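Local coordinates for protein CRISPR-associated endoribonuclease Cas2 (Thermococcus onnurineus, PDB 5G4D) that probably acts as a magnesium-dependent, single-strand-specific endoribonuclease and, paired with Cas1, takes part in the adaptation step of CRISPR immunity, at residues A[16-20]-A[55-61]. Residues are numbered along the deposited sequence; the frame is centred on the assembly and turned at random.
Sequences RVNRV and LIDEDED. Unlike the reference sequence in segment 16-20: R19 (reference Lys).
R16, the N-cap residue of helix 17-25, lays its side chain along the loop 55-61 and ends among three acidic residues. Its CB and CG pass the carbonyl oxygen of L55, and R16 CD lies 3.5 Å from that same L55 O. The side chain then bends at chi3 (-69°), which turns the guanidinium side-on to D61. R16 NE donates to the syn lone pair of D61 OD2 at 2.7 Å, and R16 NH2 reaches D61 OD1 at 3.0 Å, 28° out of the carboxylate plane. A second N-H of R16 NH2 meets the anti lone pair of E60 OE1, also at 3.0 Å and nearly in the guanidinium plane. R16 NH1 is joined to E60 OE1 through a water. D57 CB sits over the centre of one guanidinium face, 3.4 Å from R16 CZ.

In the ferredoxin-like fold of Cas2, this salt-bridge network ties the start of the first helix to the connection between helix 42-55 and strand 62-68. The side chain of D61 lies about 7 Å from that of D11, the predicted magnesium ligand, and D61 OD1 also accepts from the backbone N of A13. D61 OD2 takes a further bond from D57 N, while D57 OD1 receives D59 N in an Asx turn.

Farther along the helix, V20 makes the apolar part of the contact: V20 CG2 touches I56 CG2 at 3.9 Å and L55 CB at 4.0 Å. Beside it, the methyl L55 CD1 rests against a backbone oxygen, R19 O.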
loop_
_atom_site.group_PDB
_atom_site.type_symbol
_atom_site.label_atom_id
_atom_site.label_comp_id
_atom_site.label_asym_id
_atom_site.label_seq_id
_atom_site.Cartn_x
_atom_site.Cartn_y
_atom_site.Cartn_z
ATOM N N ARG A 16 -8.750 10.559 -13.436
ATOM C CA ARG A 16 -9.456 9.328 -13.147
ATOM C C ARG A 16 -9.371 8.896 -11.694
ATOM O O ARG A 16 -10.103 7.974 -11.303
ATOM C CB ARG A 16 -8.913 8.197 -14.033
ATOM C CG ARG A 16 -9.104 8.443 -15.525
ATOM C CD ARG A 16 -8.541 7.312 -16.360
ATOM N NE ARG A 16 -7.083 7.235 -16.312
ATOM C CZ ARG A 16 -6.271 7.976 -17.061
ATOM N NH1 ARG A 16 -6.774 8.855 -17.916
ATOM N NH2 ARG A 16 -4.957 7.829 -16.973
ATOM N N VAL A 17 -8.517 9.524 -10.884
ATOM C CA VAL A 17 -8.189 8.959 -9.578
ATOM C C VAL A 17 -9.392 9.012 -8.645
ATOM O O VAL A 17 -9.657 8.058 -7.900
ATOM C CB VAL A 17 -6.958 9.661 -8.969
ATOM C CG1 VAL A 17 -7.222 11.148 -8.695
ATOM C CG2 VAL A 17 -6.517 8.930 -7.686
ATOM N N ASN A 18 -10.166 10.093 -8.695
ATOM C CA ASN A 18 -11.239 10.234 -7.726
ATOM C C ASN A 18 -12.428 9.324 -8.034
ATOM O O ASN A 18 -13.159 8.962 -7.108
ATOM C CB ASN A 18 -11.628 11.718 -7.613
ATOM C CG ASN A 18 -10.561 12.541 -6.858
ATOM O OD1 ASN A 18 -10.223 12.234 -5.709
ATOM N ND2 ASN A 18 -10.008 13.562 -7.515
ATOM N N ARG A 19 -12.601 8.884 -9.285
ATOM C CA ARG A 19 -13.592 7.844 -9.557
ATOM C C ARG A 19 -13.128 6.476 -9.057
ATOM O O ARG A 19 -13.954 5.663 -8.626
ATOM C CB ARG A 19 -13.900 7.775 -11.052
ATOM C CG ARG A 19 -14.612 9.013 -11.605
ATOM C CD ARG A 19 -15.715 8.620 -12.577
ATOM N NE ARG A 19 -16.744 7.807 -11.927
ATOM C CZ ARG A 19 -17.823 8.300 -11.324
ATOM N NH1 ARG A 19 -18.024 9.614 -11.289
ATOM N NH2 ARG A 19 -18.704 7.480 -10.757
ATOM N N VAL A 20 -11.823 6.205 -9.104
ATOM C CA VAL A 20 -11.306 4.961 -8.522
ATOM C C VAL A 20 -11.509 4.956 -7.011
ATOM O O VAL A 20 -11.945 3.953 -6.428
ATOM C CB VAL A 20 -9.827 4.769 -8.900
ATOM C CG1 VAL A 20 -9.180 3.672 -8.035
ATOM C CG2 VAL A 20 -9.704 4.417 -10.371
ATOM N N LEU A 55 -12.405 1.741 -15.004
ATOM C CA LEU A 55 -12.160 3.120 -14.606
ATOM C C LEU A 55 -10.750 3.608 -14.913
ATOM O O LEU A 55 -10.526 4.822 -14.927
ATOM C CB LEU A 55 -12.420 3.285 -13.102
ATOM C CG LEU A 55 -13.864 3.103 -12.649
ATOM C CD1 LEU A 55 -13.924 3.032 -11.142
ATOM C CD2 LEU A 55 -14.711 4.253 -13.154
ATOM N N ILE A 56 -9.791 2.718 -15.136
ATOM C CA ILE A 56 -8.417 3.138 -15.326
ATOM C C ILE A 56 -8.054 3.094 -16.804
ATOM O O ILE A 56 -8.725 2.465 -17.627
ATOM C CB ILE A 56 -7.430 2.287 -14.494
ATOM C CG1 ILE A 56 -7.375 0.842 -15.010
ATOM C CG2 ILE A 56 -7.817 2.335 -13.024
ATOM C CD1 ILE A 56 -6.252 0.006 -14.405
ATOM N N ASP A 57 -6.984 3.810 -17.141
ATOM C CA ASP A 57 -6.315 3.725 -18.433
ATOM C C ASP A 57 -5.113 2.811 -18.239
ATOM O O ASP A 57 -4.145 3.183 -17.570
ATOM C CB ASP A 57 -5.898 5.117 -18.908
ATOM C CG ASP A 57 -5.190 5.110 -20.259
ATOM O OD1 ASP A 57 -4.479 4.141 -20.597
ATOM O OD2 ASP A 57 -5.345 6.111 -20.986
ATOM N N GLU A 58 -5.174 1.610 -18.826
ATOM C CA GLU A 58 -4.155 0.607 -18.554
ATOM C C GLU A 58 -2.793 0.953 -19.143
ATOM O O GLU A 58 -1.804 0.319 -18.771
ATOM C CB GLU A 58 -4.636 -0.761 -19.046
ATOM C CG GLU A 58 -5.693 -1.364 -18.131
ATOM C CD GLU A 58 -6.342 -2.617 -18.699
ATOM O OE1 GLU A 58 -5.641 -3.642 -18.844
ATOM O OE2 GLU A 58 -7.561 -2.574 -18.994
ATOM N N ASP A 59 -2.703 1.957 -20.019
ATOM C CA ASP A 59 -1.405 2.426 -20.493
ATOM C C ASP A 59 -0.743 3.429 -19.554
ATOM O O ASP A 59 0.463 3.664 -19.682
ATOM C CB ASP A 59 -1.541 3.062 -21.882
ATOM C CG ASP A 59 -1.693 2.035 -22.979
ATOM O OD1 ASP A 59 -0.908 1.063 -22.993
ATOM O OD2 ASP A 59 -2.601 2.198 -23.823
ATOM N N GLU A 60 -1.495 4.022 -18.625
ATOM C CA GLU A 60 -0.988 5.071 -17.746
ATOM C C GLU A 60 -1.008 4.680 -16.278
ATOM O O GLU A 60 -0.024 4.913 -15.562
ATOM C CB GLU A 60 -1.814 6.354 -17.922
ATOM C CG GLU A 60 -1.800 6.954 -19.309
ATOM C CD GLU A 60 -1.808 8.472 -19.267
ATOM O OE1 GLU A 60 -2.632 9.040 -18.517
ATOM O OE2 GLU A 60 -0.989 9.086 -19.983
ATOM N N ASP A 61 -2.112 4.112 -15.808
ATOM C CA ASP A 61 -2.357 3.921 -14.389
ATOM C C ASP A 61 -1.820 2.575 -13.918
ATOM O O ASP A 61 -1.587 1.657 -14.710
ATOM C CB ASP A 61 -3.854 4.023 -14.103
ATOM C CG ASP A 61 -4.460 5.309 -14.637
ATOM O OD1 ASP A 61 -3.748 6.340 -14.651
ATOM O OD2 ASP A 61 -5.648 5.298 -15.032
HETATM O O HOH W 1 -11.629 6.742 -13.692
HETATM O O HOH W 2 -4.664 10.938 -18.428
#